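Local coordinates for uncharacterized protein MG027 (Mycoplasma genitalium, PDB 1Q8C) that is of unknown function but adopts an all-helical fold homologous to that of NusB proteins, at residues D119-I124 and A145-L151; R14-A20 and R51-Q57; F71-I75 and V106-S111. One frame throughout, in Å; residues are numbered along the deposited sequence.

Interaction 1 of 3, residues D119-I124 and A145-L151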
loop_
_atom_site.group_PDB
_atom_site.type_symbol
_atom_site.label_atom_id
_atom_site.label_comp_id
_atom_site.label_asym_id
_atom_site.label_seq_id
_atom_site.Cartn_x
_atom_site.Cartn_y
_atom_site.Cartn_z
ATOM N N ASP A 119 -7.979 -11.172 1.165
ATOM C CA ASP A 119 -9.207 -10.742 1.833
ATOM C C ASP A 119 -8.974 -9.544 2.749
ATOM O O ASP A 119 -7.883 -9.324 3.257
ATOM C CB ASP A 119 -9.875 -11.883 2.612
ATOM C CG ASP A 119 -11.399 -11.677 2.793
ATOM O OD1 ASP A 119 -11.941 -10.611 2.393
ATOM O OD2 ASP A 119 -12.134 -12.539 3.325
ATOM N N LYS A 120 -10.034 -8.768 2.948
ATOM C CA LYS A 120 -9.982 -7.560 3.759
ATOM C C LYS A 120 -9.402 -7.713 5.180
ATOM O O LYS A 120 -8.546 -6.917 5.566
ATOM C CB LYS A 120 -11.368 -6.926 3.830
ATOM C CG LYS A 120 -11.348 -5.486 4.324
ATOM C CD LYS A 120 -12.707 -4.789 4.144
ATOM C CE LYS A 120 -13.476 -4.685 5.429
ATOM N NZ LYS A 120 -14.896 -4.230 5.228
ATOM N N PRO A 121 -9.845 -8.697 5.967
ATOM C CA PRO A 121 -9.333 -8.828 7.343
ATOM C C PRO A 121 -7.815 -9.028 7.389
ATOM O O PRO A 121 -7.147 -8.396 8.195
ATOM C CB PRO A 121 -10.083 -10.051 7.887
ATOM C CG PRO A 121 -11.304 -10.194 6.979
ATOM C CD PRO A 121 -10.810 -9.767 5.641
ATOM N N LEU A 122 -7.288 -9.883 6.513
ATOM C CA LEU A 122 -5.850 -10.142 6.471
ATOM C C LEU A 122 -5.065 -8.880 6.104
ATOM O O LEU A 122 -4.036 -8.610 6.717
ATOM C CB LEU A 122 -5.499 -11.281 5.488
ATOM C CG LEU A 122 -4.009 -11.638 5.372
ATOM C CD1 LEU A 122 -3.468 -11.982 6.722
ATOM C CD2 LEU A 122 -3.764 -12.807 4.431
ATOM N N LEU A 123 -5.557 -8.127 5.116
ATOM C CA LEU A 123 -4.920 -6.896 4.631
ATOM C C LEU A 123 -4.845 -5.840 5.733
ATOM O O LEU A 123 -3.791 -5.231 5.960
ATOM C CB LEU A 123 -5.691 -6.323 3.424
ATOM C CG LEU A 123 -5.570 -7.055 2.083
ATOM C CD1 LEU A 123 -6.587 -6.597 1.095
ATOM C CD2 LEU A 123 -4.214 -6.838 1.512
ATOM N N ILE A 124 -5.956 -5.629 6.425
ATOM C CA ILE A 124 -5.992 -4.650 7.503
ATOM C C ILE A 124 -5.051 -5.047 8.644
ATOM O O ILE A 124 -4.226 -4.245 9.061
ATOM C CB ILE A 124 -7.453 -4.402 8.015
ATOM C CG1 ILE A 124 -8.257 -3.625 6.958
ATOM C CG2 ILE A 124 -7.444 -3.636 9.356
ATOM C CD1 ILE A 124 -9.764 -3.586 7.220
ATOM N N ALA A 145 -11.677 0.368 6.080
ATOM C CA ALA A 145 -12.678 -0.685 5.983
ATOM C C ALA A 145 -13.588 -0.251 4.850
ATOM O O ALA A 145 -14.334 -1.057 4.302
ATOM C CB ALA A 145 -13.477 -0.816 7.317
ATOM N N LEU A 146 -13.501 1.040 4.508
ATOM C CA LEU A 146 -14.218 1.611 3.365
ATOM C C LEU A 146 -13.541 1.398 1.991
ATOM O O LEU A 146 -14.250 1.218 1.003
ATOM C CB LEU A 146 -14.485 3.106 3.599
ATOM C CG LEU A 146 -15.597 3.380 4.627
ATOM C CD1 LEU A 146 -15.220 4.541 5.539
ATOM C CD2 LEU A 146 -16.968 3.639 3.956
ATOM N N LEU A 147 -12.204 1.403 1.916
ATOM C CA LEU A 147 -11.522 1.288 0.617
ATOM C C LEU A 147 -11.335 -0.129 0.073
ATOM O O LEU A 147 -11.242 -0.291 -1.139
ATOM C CB LEU A 147 -10.158 2.023 0.610
ATOM C CG LEU A 147 -10.244 3.556 0.453
ATOM C CD1 LEU A 147 -8.896 4.236 0.576
ATOM C CD2 LEU A 147 -10.876 3.959 -0.869
ATOM N N ASP A 148 -11.264 -1.137 0.943
ATOM C CA ASP A 148 -11.081 -2.527 0.507
ATOM C C ASP A 148 -12.442 -3.197 0.440
ATOM O O ASP A 148 -13.370 -2.788 1.143
ATOM C CB ASP A 148 -10.207 -3.321 1.501
ATOM C CG ASP A 148 -8.726 -2.951 1.454
ATOM O OD1 ASP A 148 -8.104 -2.906 2.550
ATOM O OD2 ASP A 148 -8.086 -2.755 0.388
ATOM N N LYS A 149 -12.538 -4.246 -0.376
ATOM C CA LYS A 149 -13.725 -5.111 -0.466
ATOM C C LYS A 149 -13.558 -6.343 0.455
ATOM O O LYS A 149 -12.497 -6.993 0.450
ATOM C CB LYS A 149 -13.946 -5.585 -1.917
ATOM C CG LYS A 149 -12.780 -6.439 -2.461
ATOM C CD LYS A 149 -12.904 -6.940 -3.923
ATOM C CE LYS A 149 -11.510 -7.426 -4.462
ATOM N NZ LYS A 149 -11.038 -8.711 -3.891
ATOM N N LEU A 150 -14.584 -6.648 1.252
ATOM C CA LEU A 150 -14.643 -7.925 1.972
ATOM C C LEU A 150 -15.333 -8.841 0.984
ATOM O O LEU A 150 -16.357 -8.457 0.416
ATOM C CB LEU A 150 -15.456 -7.809 3.280
ATOM C CG LEU A 150 -15.517 -8.943 4.342
ATOM C CD1 LEU A 150 -14.296 -9.840 4.407
ATOM C CD2 LEU A 150 -15.790 -8.361 5.737
ATOM N N LEU A 151 -14.781 -10.038 0.783
ATOM C CA LEU A 151 -15.197 -10.930 -0.309
ATOM C C LEU A 151 -16.607 -11.484 -0.095
ATOM O O LEU A 151 -16.819 -12.625 0.336
ATOM C CB LEU A 151 -14.185 -12.085 -0.506
ATOM C CG LEU A 151 -12.679 -11.837 -0.302
ATOM C CD1 LEU A 151 -11.893 -13.160 -0.276
ATOM C CD2 LEU A 151 -12.086 -10.904 -1.330
ATOM O OXT LEU A 151 -17.616 -10.804 -0.342
#

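Interaction 2 of 3, residues R14-A20 and R51-Q57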
loop_
_atom_site.group_PDB
_atom_site.type_symbol
_atom_site.label_atom_id
_atom_site.label_comp_id
_atom_site.label_asym_id
_atom_site.label_seq_id
_atom_site.Cartn_x
_atom_site.Cartn_y
_atom_site.Cartn_z
ATOM N N ARG A 14 5.594 -13.411 4.519
ATOM C CA ARG A 14 4.754 -12.548 3.686
ATOM C C ARG A 14 4.749 -11.100 4.217
ATOM O O ARG A 14 4.699 -10.148 3.440
ATOM C CB ARG A 14 3.329 -13.103 3.597
ATOM C CG ARG A 14 3.143 -14.160 2.508
ATOM C CD ARG A 14 2.621 -13.547 1.261
ATOM N NE ARG A 14 2.531 -14.458 0.131
ATOM C CZ ARG A 14 1.409 -15.047 -0.269
ATOM N NH1 ARG A 14 0.277 -14.845 0.392
ATOM N NH2 ARG A 14 1.422 -15.830 -1.340
ATOM N N THR A 15 4.807 -10.941 5.539
ATOM C CA THR A 15 4.863 -9.615 6.159
ATOM C C THR A 15 6.112 -8.847 5.736
ATOM O O THR A 15 6.012 -7.689 5.327
ATOM C CB THR A 15 4.809 -9.700 7.699
ATOM O OG1 THR A 15 3.602 -10.341 8.116
ATOM C CG2 THR A 15 4.727 -8.304 8.314
ATOM N N GLN A 16 7.275 -9.486 5.832
ATOM C CA GLN A 16 8.529 -8.872 5.388
ATOM C C GLN A 16 8.472 -8.453 3.904
ATOM O O GLN A 16 8.970 -7.400 3.535
ATOM C CB GLN A 16 9.696 -9.825 5.636
ATOM C CG GLN A 16 9.978 -9.991 7.127
ATOM C CD GLN A 16 11.091 -10.943 7.412
ATOM O OE1 GLN A 16 12.112 -10.553 7.992
ATOM N NE2 GLN A 16 10.910 -12.201 7.027
ATOM N N ARG A 17 7.838 -9.274 3.072
ATOM C CA ARG A 17 7.686 -8.992 1.642
ATOM C C ARG A 17 6.782 -7.802 1.377
ATOM O O ARG A 17 7.027 -7.015 0.474
ATOM C CB ARG A 17 7.079 -10.192 0.944
ATOM C CG ARG A 17 7.614 -11.456 1.448
ATOM C CD ARG A 17 7.803 -12.443 0.419
ATOM N NE ARG A 17 8.958 -12.081 -0.355
ATOM C CZ ARG A 17 9.817 -12.948 -0.846
ATOM N NH1 ARG A 17 9.642 -14.230 -0.640
ATOM N NH2 ARG A 17 10.822 -12.523 -1.583
ATOM N N ARG A 18 5.714 -7.706 2.152
ATOM C CA ARG A 18 4.863 -6.538 2.144
ATOM C C ARG A 18 5.644 -5.284 2.554
ATOM O O ARG A 18 5.527 -4.252 1.909
ATOM C CB ARG A 18 3.668 -6.780 3.070
ATOM C CG ARG A 18 2.602 -7.694 2.492
ATOM C CD ARG A 18 1.379 -7.837 3.386
ATOM N NE ARG A 18 0.446 -8.824 2.849
ATOM C CZ ARG A 18 0.354 -10.102 3.231
ATOM N NH1 ARG A 18 1.099 -10.586 4.217
ATOM N NH2 ARG A 18 -0.509 -10.902 2.604
ATOM N N ILE A 19 6.454 -5.363 3.603
ATOM C CA ILE A 19 7.271 -4.214 4.045
ATOM C C ILE A 19 8.180 -3.720 2.911
ATOM O O ILE A 19 8.299 -2.520 2.677
ATOM C CB ILE A 19 8.062 -4.557 5.346
ATOM C CG1 ILE A 19 7.095 -4.665 6.543
ATOM C CG2 ILE A 19 9.110 -3.514 5.637
ATOM C CD1 ILE A 19 7.690 -5.269 7.838
ATOM N N ALA A 20 8.775 -4.653 2.165
ATOM C CA ALA A 20 9.614 -4.304 1.021
ATOM C C ALA A 20 8.868 -3.506 -0.062
ATOM O O ALA A 20 9.430 -2.602 -0.665
ATOM C CB ALA A 20 10.264 -5.571 0.419
ATOM N N ARG A 51 16.486 -8.861 0.004
ATOM C CA ARG A 51 15.076 -8.720 -0.403
ATOM C C ARG A 51 14.572 -9.918 -1.206
ATOM O O ARG A 51 13.408 -10.314 -1.076
ATOM C CB ARG A 51 14.869 -7.400 -1.149
ATOM C CG ARG A 51 14.900 -6.181 -0.205
ATOM C CD ARG A 51 15.099 -4.822 -0.892
ATOM N NE ARG A 51 14.954 -3.684 0.025
ATOM C CZ ARG A 51 15.488 -2.478 -0.167
ATOM N NH1 ARG A 51 16.215 -2.238 -1.247
ATOM N NH2 ARG A 51 15.282 -1.486 0.707
ATOM N N GLN A 52 15.446 -10.504 -2.018
ATOM C CA GLN A 52 15.109 -11.700 -2.772
ATOM C C GLN A 52 13.730 -11.515 -3.392
ATOM O O GLN A 52 12.851 -12.352 -3.210
ATOM C CB GLN A 52 15.105 -12.933 -1.850
ATOM C CG GLN A 52 16.164 -12.940 -0.750
ATOM C CD GLN A 52 15.907 -14.035 0.293
ATOM O OE1 GLN A 52 15.654 -15.198 -0.069
ATOM N NE2 GLN A 52 15.975 -13.670 1.588
ATOM N N LEU A 53 13.542 -10.403 -4.105
ATOM C CA LEU A 53 12.223 -10.022 -4.591
ATOM C C LEU A 53 11.643 -11.098 -5.461
ATOM O O LEU A 53 12.291 -11.504 -6.410
ATOM C CB LEU A 53 12.301 -8.733 -5.419
ATOM C CG LEU A 53 11.998 -7.351 -4.842
ATOM C CD1 LEU A 53 11.816 -7.255 -3.337
ATOM C CD2 LEU A 53 13.042 -6.378 -5.298
ATOM N N ASN A 54 10.406 -11.516 -5.185
ATOM C CA ASN A 54 9.793 -12.613 -5.929
ATOM C C ASN A 54 8.643 -12.136 -6.807
ATOM O O ASN A 54 8.293 -10.939 -6.802
ATOM C CB ASN A 54 9.368 -13.778 -4.992
ATOM C CG ASN A 54 8.204 -13.428 -4.063
ATOM O OD1 ASN A 54 7.656 -12.329 -4.106
ATOM N ND2 ASN A 54 7.825 -14.384 -3.213
ATOM N N GLU A 55 8.077 -13.051 -7.584
ATOM C CA GLU A 55 6.991 -12.700 -8.492
ATOM C C GLU A 55 5.738 -12.225 -7.726
ATOM O O GLU A 55 5.036 -11.363 -8.211
ATOM C CB GLU A 55 6.687 -13.855 -9.450
ATOM C CG GLU A 55 7.802 -14.146 -10.488
ATOM C CD GLU A 55 8.100 -12.963 -11.410
ATOM O OE1 GLU A 55 9.198 -12.926 -12.006
ATOM O OE2 GLU A 55 7.240 -12.057 -11.539
ATOM N N TRP A 56 5.487 -12.743 -6.527
ATOM C CA TRP A 56 4.336 -12.301 -5.728
ATOM C C TRP A 56 4.393 -10.763 -5.491
ATOM O O TRP A 56 3.430 -10.061 -5.709
ATOM C CB TRP A 56 4.271 -13.081 -4.397
ATOM C CG TRP A 56 3.024 -12.834 -3.587
ATOM C CD1 TRP A 56 1.796 -13.390 -3.787
ATOM C CD2 TRP A 56 2.877 -11.948 -2.453
ATOM N NE1 TRP A 56 0.902 -12.908 -2.860
ATOM C CE2 TRP A 56 1.535 -12.025 -2.031
ATOM C CE3 TRP A 56 3.746 -11.093 -1.755
ATOM C CZ2 TRP A 56 1.044 -11.294 -0.955
ATOM C CZ3 TRP A 56 3.248 -10.368 -0.680
ATOM C CH2 TRP A 56 1.919 -10.479 -0.296
ATOM N N GLN A 57 5.547 -10.259 -5.078
ATOM C CA GLN A 57 5.772 -8.835 -4.812
ATOM C C GLN A 57 5.729 -7.978 -6.106
ATOM O O GLN A 57 5.223 -6.863 -6.111
ATOM C CB GLN A 57 7.145 -8.656 -4.150
ATOM C CG GLN A 57 7.253 -9.147 -2.719
ATOM C CD GLN A 57 8.668 -9.121 -2.207
ATOM O OE1 GLN A 57 8.979 -8.392 -1.282
ATOM N NE2 GLN A 57 9.526 -9.907 -2.808
#

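Interaction 3 of 3, residues F71-I75 and V106-S111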
loop_
_atom_site.group_PDB
_atom_site.type_symbol
_atom_site.label_atom_id
_atom_site.label_comp_id
_atom_site.label_asym_id
_atom_site.label_seq_id
_atom_site.Cartn_x
_atom_site.Cartn_y
_atom_site.Cartn_z
ATOM N N PHE A 71 -6.001 5.010 -7.340
ATOM C CA PHE A 71 -5.797 4.721 -5.922
ATOM C C PHE A 71 -5.604 6.031 -5.147
ATOM O O PHE A 71 -6.245 6.258 -4.134
ATOM C CB PHE A 71 -4.577 3.794 -5.727
ATOM C CG PHE A 71 -4.783 2.350 -6.192
ATOM C CD1 PHE A 71 -3.709 1.486 -6.249
ATOM C CD2 PHE A 71 -6.032 1.864 -6.547
ATOM C CE1 PHE A 71 -3.872 0.163 -6.647
ATOM C CE2 PHE A 71 -6.192 0.537 -6.942
ATOM C CZ PHE A 71 -5.106 -0.306 -6.994
ATOM N N GLN A 72 -4.740 6.904 -5.645
ATOM C CA GLN A 72 -4.470 8.176 -4.982
ATOM C C GLN A 72 -5.740 9.013 -4.876
ATOM O O GLN A 72 -5.966 9.664 -3.869
ATOM C CB GLN A 72 -3.396 8.959 -5.736
ATOM C CG GLN A 72 -1.997 8.326 -5.696
ATOM C CD GLN A 72 -1.104 8.935 -4.625
ATOM O OE1 GLN A 72 -1.516 9.062 -3.468
ATOM N NE2 GLN A 72 0.122 9.313 -5.007
ATOM N N LYS A 73 -6.564 8.994 -5.918
ATOM C CA LYS A 73 -7.851 9.679 -5.887
ATOM C C LYS A 73 -8.780 9.078 -4.839
ATOM O O LYS A 73 -9.288 9.803 -3.981
ATOM C CB LYS A 73 -8.523 9.640 -7.255
ATOM C CG LYS A 73 -8.849 11.017 -7.837
ATOM C CD LYS A 73 -7.607 11.869 -8.098
ATOM C CE LYS A 73 -7.939 13.151 -8.900
ATOM N NZ LYS A 73 -6.710 13.844 -9.436
ATOM N N LYS A 74 -9.008 7.767 -4.910
ATOM C CA LYS A 74 -9.880 7.072 -3.953
ATOM C C LYS A 74 -9.500 7.384 -2.509
ATOM O O LYS A 74 -10.364 7.610 -1.666
ATOM C CB LYS A 74 -9.844 5.563 -4.176
ATOM C CG LYS A 74 -10.645 5.100 -5.381
ATOM C CD LYS A 74 -10.358 3.638 -5.699
ATOM C CE LYS A 74 -10.603 3.311 -7.178
ATOM N NZ LYS A 74 -10.150 1.910 -7.514
ATOM N N ILE A 75 -8.202 7.393 -2.234
ATOM C CA ILE A 75 -7.699 7.804 -0.931
ATOM C C ILE A 75 -8.108 9.259 -0.646
ATOM O O ILE A 75 -8.871 9.513 0.274
ATOM C CB ILE A 75 -6.171 7.617 -0.894
ATOM C CG1 ILE A 75 -5.859 6.124 -0.797
ATOM C CG2 ILE A 75 -5.552 8.387 0.261
ATOM C CD1 ILE A 75 -4.488 5.744 -1.273
ATOM N N VAL A 106 -1.244 2.263 2.695
ATOM C CA VAL A 106 -2.592 2.119 2.140
ATOM C C VAL A 106 -2.529 1.745 0.637
ATOM O O VAL A 106 -3.276 0.901 0.182
ATOM C CB VAL A 106 -3.452 3.388 2.318
ATOM C CG1 VAL A 106 -4.766 3.247 1.542
ATOM C CG2 VAL A 106 -3.766 3.638 3.800
ATOM N N LEU A 107 -1.656 2.372 -0.131
ATOM C CA LEU A 107 -1.539 2.020 -1.551
ATOM C C LEU A 107 -1.074 0.587 -1.758
ATOM O O LEU A 107 -1.399 -0.025 -2.771
ATOM C CB LEU A 107 -0.581 2.968 -2.259
ATOM C CG LEU A 107 -1.170 4.363 -2.424
ATOM C CD1 LEU A 107 -0.069 5.357 -2.708
ATOM C CD2 LEU A 107 -2.203 4.353 -3.527
ATOM N N CYS A 108 -0.316 0.041 -0.812
ATOM C CA CYS A 108 0.168 -1.332 -0.957
ATOM C C CYS A 108 -0.999 -2.297 -0.810
ATOM O O CYS A 108 -1.112 -3.251 -1.565
ATOM C CB CYS A 108 1.299 -1.638 0.038
ATOM S SG CYS A 108 1.949 -3.354 0.007
ATOM N N ALA A 109 -1.875 -2.015 0.156
ATOM C CA ALA A 109 -3.068 -2.813 0.432
ATOM C C ALA A 109 -4.049 -2.842 -0.748
ATOM O O ALA A 109 -4.634 -3.892 -1.068
ATOM C CB ALA A 109 -3.775 -2.266 1.685
ATOM N N LEU A 110 -4.251 -1.672 -1.348
ATOM C CA LEU A 110 -5.044 -1.523 -2.564
ATOM C C LEU A 110 -4.415 -2.294 -3.712
ATOM O O LEU A 110 -5.105 -2.953 -4.481
ATOM C CB LEU A 110 -5.119 -0.051 -2.978
ATOM C CG LEU A 110 -5.836 0.909 -2.024
ATOM C CD1 LEU A 110 -5.767 2.351 -2.484
ATOM C CD2 LEU A 110 -7.264 0.495 -1.933
ATOM N N SER A 111 -3.097 -2.186 -3.828
ATOM C CA SER A 111 -2.362 -2.825 -4.912
ATOM C C SER A 111 -2.436 -4.322 -4.761
ATOM O O SER A 111 -2.554 -5.027 -5.750
ATOM C CB SER A 111 -0.894 -2.382 -4.916
ATOM O OG SER A 111 -0.790 -0.976 -5.031
#

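Interaction 1 of 3, residues D119-I124 and A145-L151
Lys120, in the first turn of helix 120-133, lies across the extended C-terminal tail, Asp148 to Leu150. Its CG stands anti to the backbone N (chi1 -164°), which carries the chain over this tail. CB meets the carbonyl of Lys149, 3.6 Å from its O, and the CA of Leu150. CG then rests on Asp148 CB at 3.7 Å, and CD lies equally far from Asp148 O. A bend at chi3 (103°) turns the tip toward Ala145: CE passes the CA and O of that residue, and NZ gives its carbonyl O a weak hydrogen bond of 3.4 Å. Leu150 CB borders the ammonium group, its side chain running roughly perpendicular to that of the lysine.

Further out on Leu150, CD1 packs 3.7 Å from Pro121 CD. Asp119 OD1 bridges to the tail. Its firmer bond, 2.7 Å, is local, from Lys120 N above the carboxylate plane; across the contact Leu151 N donates to it only weakly, at 3.3 Å. Leu123 and Ile124 border the carboxylate of Asp148, whose side chain also touches Gln113 of helix 100-116. The contact lies largely at the surface. It is a terminal tail folded back over the start of the last helix in an all-helical, NusB-like fold.

Interaction 2 of 3, residues R14-A20 and R51-Q57
Arg17 and Gln57 face each other with CA atoms 6.7 Å apart, where regular helix 14-28 meets the loop 51-54 and the first turn of helix 55-81. Asn54 occupies the N-cap of that second helix, and its OD1 accepts the Gln57 amide N at 3.1 Å, with an N-H...O angle of 163°.

Trp56 takes the guanidinium of Arg14 flat on one face, the planes only 4° apart. Arg14 CZ sits 3.7 Å from the centroid of the Trp56 five-membered ring, a cation-pi contact, and Arg14 CD makes a CH-pi contact 3.5 Å from the centroid of the six-membered ring. The bend of Arg14 at chi2 (-96°) folds its chain over the indole in this way. Arg18 presents a guanidinium face to Trp56 CH2, the two planes almost perpendicular, while its NE is held in a salt bridge by Glu112. Arg17, bent at chi2 and chi3, reaches into the loop: Asn54 stacks on one face of its guanidinium, where Asn54 ND2 lies 3.2 Å from Arg17 NH1, two donors and not a hydrogen bond. Gln52 O lies near the guanidinium plane, 2.6 Å from Arg17 NH2. Ala20 CB packs loosely against Leu53 CD1.

Beyond the pair, His116 of helix 100-116 stacks on Trp56. The start of helix 14-28 contacts helices 55-81, 100-116 (through Glu112) and 120-133 (through Ile130), while Phe43 of helix 36-45 backs Leu53 and Gln57.

Interaction 3 of 3, residues F71-I75 and V106-S111
The Phe71 ring lies with one face over Leu110, whose CB sits 3.8 Å from the ring centroid and only 7° off the normal, a clear CH-pi contact. At the ring's edge, near its plane, Ser111 OG comes within 3.7 Å of Phe71 CE1, and the CZ corner approaches the carbonyl O of Leu110 at 3.6 Å. The Phe71 and Leu110 side chains lie alongside one another, pointing opposite ways. Ser111 OG has its own partner: it donates to Leu107 O, at a length too short to be trusted, and Ser111 N reaches the same oxygen from the opposite face of its plane.

Ile75, one turn further along the helix, continues the contact with CD1. That methyl touches Leu107 CD2 at 3.5 Å, tighter than usual for two carbons, and Val106 CG1 and Leu110 CD1 at 3.8 Å each. Ile75 CG1 lies anti to the carbonyl carbon (chi1 -73°), which directs CD1 at the other helix. Leu107 CD2 in turn also packs on Phe71 CB, and the other methyl, CD1, comes near Gln72 OE1.

The segments of helices 55-81 and 100-116 are 10.5 Å apart at closest approach and make an angle of 119° between their N-to-C directions. Six of the seven touching residues are buried, a largely apolar helix-helix interface in the core of this NusB-like helical bundle.

From the N terminus, helix 14-28 is first met by the segment 51-57, so interaction 2 closes a loop that contains helix 36-45. Helix 55-81 then runs on from that segment and supplies residues 71-75 to interaction 3, which closes a second loop, including the unmodelled 89-96, against helix 100-116. Helix 120-133 follows, and interaction 1 closes the last loop by folding the C-terminal tail back on its start. The three loops lie in series, with none nested or crossed. They nevertheless touch: Leu147 of the tail packs on Lys74 and Ile75, and Arg18 O meets Cys108 SG, joining the tail to helix 55-81 and helix 14-28 to helix 100-116.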